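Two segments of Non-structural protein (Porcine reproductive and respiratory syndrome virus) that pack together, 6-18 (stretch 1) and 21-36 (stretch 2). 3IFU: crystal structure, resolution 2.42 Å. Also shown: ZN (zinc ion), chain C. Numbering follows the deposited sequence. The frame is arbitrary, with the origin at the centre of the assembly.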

# COMPACT_ATOMS: atom_id res chain seq x y z
N ASP A 6 19.04 -7.12 -9.18
CA ASP A 6 18.47 -8.28 -8.42
C ASP A 6 16.99 -8.43 -8.76
O ASP A 6 16.14 -7.66 -8.31
CB ASP A 6 18.66 -8.06 -6.92
CG ASP A 6 18.60 -9.36 -6.13
OD1 ASP A 6 19.36 -10.30 -6.48
OD2 ASP A 6 17.80 -9.44 -5.17
N ARG A 7 16.71 -9.44 -9.58
CA ARG A 7 15.36 -9.73 -10.07
C ARG A 7 14.91 -11.13 -9.63
O ARG A 7 15.58 -11.79 -8.85
CB ARG A 7 15.37 -9.67 -11.60
CG ARG A 7 14.33 -8.75 -12.23
CD ARG A 7 14.60 -7.27 -12.00
NE ARG A 7 13.69 -6.46 -12.80
CZ ARG A 7 13.57 -5.13 -12.70
NH1 ARG A 7 14.30 -4.46 -11.82
NH2 ARG A 7 12.70 -4.48 -13.47
N CYS A 8 13.76 -11.56 -10.14
CA CYS A 8 13.23 -12.88 -9.83
C CYS A 8 13.95 -13.94 -10.65
O CYS A 8 14.20 -13.75 -11.84
CB CYS A 8 11.73 -12.94 -10.15
SG CYS A 8 11.11 -14.62 -10.45
N THR A 9 14.28 -15.06 -10.02
CA THR A 9 14.98 -16.14 -10.70
C THR A 9 14.29 -17.48 -10.50
O THR A 9 14.94 -18.50 -10.31
CB THR A 9 16.43 -16.29 -10.19
OG1 THR A 9 17.02 -14.99 -10.05
CG2 THR A 9 17.26 -17.10 -11.19
N CYS A 10 12.96 -17.47 -10.54
CA CYS A 10 12.18 -18.69 -10.38
C CYS A 10 11.92 -19.26 -11.77
O CYS A 10 12.20 -18.61 -12.78
CB CYS A 10 10.84 -18.39 -9.70
SG CYS A 10 10.92 -17.97 -7.95
N THR A 11 11.40 -20.48 -11.83
CA THR A 11 11.08 -21.08 -13.12
C THR A 11 10.03 -20.16 -13.75
O THR A 11 9.11 -19.70 -13.07
CB THR A 11 10.53 -22.51 -12.94
OG1 THR A 11 9.38 -22.47 -12.09
CG2 THR A 11 11.58 -23.40 -12.29
N PRO A 12 10.14 -19.88 -15.06
CA PRO A 12 9.18 -18.99 -15.72
C PRO A 12 7.71 -19.37 -15.62
O PRO A 12 6.84 -18.62 -16.08
CB PRO A 12 9.68 -18.96 -17.17
CG PRO A 12 10.20 -20.34 -17.34
CD PRO A 12 10.98 -20.56 -16.06
N ASN A 13 7.41 -20.53 -15.04
CA ASN A 13 6.01 -20.94 -14.91
C ASN A 13 5.42 -20.49 -13.57
O ASN A 13 4.28 -20.83 -13.23
CB ASN A 13 5.87 -22.46 -15.07
CG ASN A 13 6.29 -23.22 -13.84
OD1 ASN A 13 7.41 -23.08 -13.35
ND2 ASN A 13 5.38 -24.04 -13.33
N ALA A 14 6.20 -19.71 -12.82
CA ALA A 14 5.75 -19.17 -11.54
C ALA A 14 4.85 -17.98 -11.86
O ALA A 14 5.29 -17.03 -12.52
CB ALA A 14 6.95 -18.72 -10.73
N ARG A 15 3.60 -18.02 -11.40
CA ARG A 15 2.65 -16.94 -11.68
C ARG A 15 3.11 -15.52 -11.32
O ARG A 15 3.98 -15.30 -10.46
CB ARG A 15 1.31 -17.24 -11.01
CG ARG A 15 0.63 -18.47 -11.58
CD ARG A 15 -0.75 -18.67 -11.02
NE ARG A 15 -1.31 -19.96 -11.39
CZ ARG A 15 -0.91 -21.12 -10.89
NH1 ARG A 15 -1.48 -22.25 -11.29
NH2 ARG A 15 0.05 -21.15 -9.98
N VAL A 16 2.48 -14.56 -11.98
CA VAL A 16 2.81 -13.16 -11.82
C VAL A 16 1.62 -12.29 -11.41
O VAL A 16 0.46 -12.64 -11.64
CB VAL A 16 3.39 -12.63 -13.16
CG1 VAL A 16 3.30 -11.13 -13.22
CG2 VAL A 16 4.84 -13.09 -13.31
N PHE A 17 1.92 -11.16 -10.77
CA PHE A 17 0.89 -10.20 -10.37
C PHE A 17 1.43 -8.81 -10.66
O PHE A 17 2.63 -8.63 -10.84
CB PHE A 17 0.52 -10.37 -8.88
CG PHE A 17 1.62 -10.00 -7.90
CD1 PHE A 17 1.79 -8.68 -7.49
CD2 PHE A 17 2.43 -10.99 -7.35
CE1 PHE A 17 2.76 -8.35 -6.52
CE2 PHE A 17 3.40 -10.67 -6.39
CZ PHE A 17 3.57 -9.35 -5.97
N VAL A 18 0.55 -7.82 -10.73
CA VAL A 18 0.98 -6.45 -11.01
C VAL A 18 0.62 -5.49 -9.88
O VAL A 18 -0.53 -5.41 -9.45
CB VAL A 18 0.34 -5.96 -12.33
CG1 VAL A 18 0.94 -4.63 -12.74
CG2 VAL A 18 0.57 -6.98 -13.41
N GLY A 21 3.38 -0.04 -11.08
CA GLY A 21 3.87 -0.33 -12.42
C GLY A 21 4.40 -1.74 -12.61
O GLY A 21 4.04 -2.43 -13.56
N GLN A 22 5.26 -2.16 -11.67
CA GLN A 22 5.93 -3.46 -11.66
C GLN A 22 5.14 -4.76 -11.74
O GLN A 22 4.06 -4.92 -11.18
CB GLN A 22 6.83 -3.58 -10.43
CG GLN A 22 8.23 -3.00 -10.58
CD GLN A 22 8.99 -3.59 -11.74
OE1 GLN A 22 9.00 -4.82 -11.94
NE2 GLN A 22 9.66 -2.73 -12.50
N VAL A 23 5.76 -5.70 -12.44
CA VAL A 23 5.26 -7.05 -12.61
C VAL A 23 6.09 -7.78 -11.56
O VAL A 23 7.32 -7.66 -11.54
CB VAL A 23 5.61 -7.57 -14.03
CG1 VAL A 23 5.26 -9.03 -14.16
CG2 VAL A 23 4.86 -6.76 -15.07
N TYR A 24 5.43 -8.48 -10.65
CA TYR A 24 6.15 -9.21 -9.60
C TYR A 24 5.84 -10.69 -9.66
O TYR A 24 4.81 -11.10 -10.19
CB TYR A 24 5.75 -8.71 -8.20
CG TYR A 24 6.17 -7.30 -7.82
CD1 TYR A 24 5.33 -6.21 -8.07
CD2 TYR A 24 7.38 -7.06 -7.18
CE1 TYR A 24 5.70 -4.92 -7.67
CE2 TYR A 24 7.75 -5.78 -6.78
CZ TYR A 24 6.91 -4.72 -7.02
OH TYR A 24 7.28 -3.46 -6.60
N CYS A 25 6.73 -11.49 -9.10
CA CYS A 25 6.56 -12.93 -9.07
C CYS A 25 5.72 -13.32 -7.86
O CYS A 25 5.94 -12.83 -6.76
CB CYS A 25 7.91 -13.63 -8.99
SG CYS A 25 7.79 -15.39 -8.63
N THR A 26 4.76 -14.21 -8.08
CA THR A 26 3.89 -14.69 -7.02
C THR A 26 4.64 -15.52 -5.98
O THR A 26 4.26 -15.56 -4.81
CB THR A 26 2.74 -15.53 -7.63
OG1 THR A 26 1.77 -14.65 -8.21
CG2 THR A 26 2.08 -16.38 -6.59
N ARG A 27 5.72 -16.16 -6.41
CA ARG A 27 6.52 -17.01 -5.53
C ARG A 27 7.50 -16.33 -4.57
O ARG A 27 7.48 -16.61 -3.37
CB ARG A 27 7.30 -18.04 -6.36
CG ARG A 27 6.53 -19.30 -6.68
CD ARG A 27 7.39 -20.52 -6.37
NE ARG A 27 8.21 -20.99 -7.49
CZ ARG A 27 7.71 -21.55 -8.59
NH1 ARG A 27 6.40 -21.71 -8.74
NH2 ARG A 27 8.53 -21.98 -9.55
N CYS A 28 8.37 -15.47 -5.10
CA CYS A 28 9.39 -14.79 -4.30
C CYS A 28 9.16 -13.30 -4.06
O CYS A 28 9.97 -12.66 -3.39
CB CYS A 28 10.77 -14.98 -4.93
SG CYS A 28 10.97 -14.12 -6.51
N LEU A 29 8.09 -12.76 -4.64
CA LEU A 29 7.76 -11.34 -4.47
C LEU A 29 8.83 -10.39 -5.01
O LEU A 29 8.88 -9.22 -4.62
CB LEU A 29 7.50 -11.05 -2.99
CG LEU A 29 6.52 -12.02 -2.34
CD1 LEU A 29 6.53 -11.89 -0.82
CD2 LEU A 29 5.13 -11.76 -2.90
N SER A 30 9.67 -10.88 -5.91
CA SER A 30 10.71 -10.04 -6.50
C SER A 30 10.26 -9.62 -7.89
O SER A 30 9.51 -10.34 -8.55
CB SER A 30 12.02 -10.82 -6.60
OG SER A 30 12.45 -11.26 -5.33
N ALA A 31 10.72 -8.45 -8.33
CA ALA A 31 10.37 -7.93 -9.65
C ALA A 31 10.67 -8.95 -10.75
O ALA A 31 11.69 -9.64 -10.70
CB ALA A 31 11.13 -6.64 -9.92
N ARG A 32 9.79 -9.04 -11.73
CA ARG A 32 9.97 -9.97 -12.84
C ARG A 32 10.41 -9.32 -14.13
O ARG A 32 9.77 -8.39 -14.62
CB ARG A 32 8.67 -10.74 -13.08
CG ARG A 32 8.70 -12.16 -12.58
CD ARG A 32 9.36 -13.07 -13.59
NE ARG A 32 8.40 -14.02 -14.14
CZ ARG A 32 7.78 -14.96 -13.44
NH1 ARG A 32 8.03 -15.10 -12.14
NH2 ARG A 32 6.92 -15.77 -14.02
N SER A 33 11.50 -9.81 -14.69
CA SER A 33 12.03 -9.29 -15.95
C SER A 33 11.23 -9.83 -17.13
O SER A 33 10.38 -10.70 -16.98
CB SER A 33 13.50 -9.66 -16.12
OG SER A 33 14.34 -8.87 -15.28
N LEU A 34 11.53 -9.30 -18.31
CA LEU A 34 10.86 -9.74 -19.52
C LEU A 34 11.35 -11.13 -19.87
O LEU A 34 12.53 -11.44 -19.71
CB LEU A 34 11.17 -8.79 -20.67
CG LEU A 34 10.40 -7.48 -20.70
CD1 LEU A 34 11.09 -6.48 -21.62
CD2 LEU A 34 8.97 -7.76 -21.14
N LEU A 35 10.45 -11.97 -20.35
CA LEU A 35 10.80 -13.32 -20.74
C LEU A 35 11.57 -13.26 -22.06
O LEU A 35 11.25 -12.45 -22.94
CB LEU A 35 9.53 -14.16 -20.88
CG LEU A 35 9.58 -15.56 -20.27
CD1 LEU A 35 10.14 -15.50 -18.85
CD2 LEU A 35 8.18 -16.15 -20.27
N PRO A 36 12.61 -14.11 -22.22
CA PRO A 36 13.49 -14.22 -23.39
C PRO A 36 12.88 -14.25 -24.80
O PRO A 36 13.62 -14.38 -25.78
CB PRO A 36 14.28 -15.50 -23.10
CG PRO A 36 14.44 -15.43 -21.63
CD PRO A 36 13.05 -15.04 -21.17
ZN ZN C . 10.20 -15.60 -8.30

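A zinc ion ties the two stretches together through four cysteine sulfurs, two from each: Cys 8 SG and Cys 10 SG lie 2.5 Å from ZN, and Cys 25 SG and Cys 28 SG lie 2.4 Å from it. Backbone amides point at some of these sulfurs, as is common around zinc-bound thiolates; the N of Cys 10 donates to Cys 8 SG at 3.4 Å, and the N of Cys 28 to Cys 25 SG at 3.6 Å.

Beyond the metal, strands 16-18 and 23-25 run antiparallel, their directions 143° apart. Phe 17 and Tyr 24 form the hydrogen-bonded pair: Phe 17 N to Tyr 24 O is 2.9 Å, and Tyr 24 N to Phe 17 O is 2.8 Å with a nearly linear angle of 177°. Thr 26 N extends the ladder to Arg 15 O at 2.7 Å. Outside the strands, Cys 8 N makes a hydrogen bond to Ala 31 O at 2.9 Å.

The sheet's two faces differ in character. On one, Val 16 CG1 and Val 23 CG1 approach to 3.0 Å, very tight for two methyls. On the other, Tyr 24 CB sits over the Phe 17 ring, 3.5 Å from its centroid and 26° off the normal, a CH-pi contact. The two rings are nearly parallel (16°) but slid apart, so they barely overlap.

Two arginines of stretch 2 reach across to the first. The Arg 32 side chain starts away from stretch 1, yet its end returns: NH2 donates to Ala 14 O at a short 2.5 Å, while Val 16 CG2 covers one guanidinium face. Arg 27 lays its guanidinium against Ala 14 CB, which is 3.6 Å from Arg 27 CZ; its NH2 makes a weak bond to Thr 11 OG1, 2.7 Å long but bent to 118°.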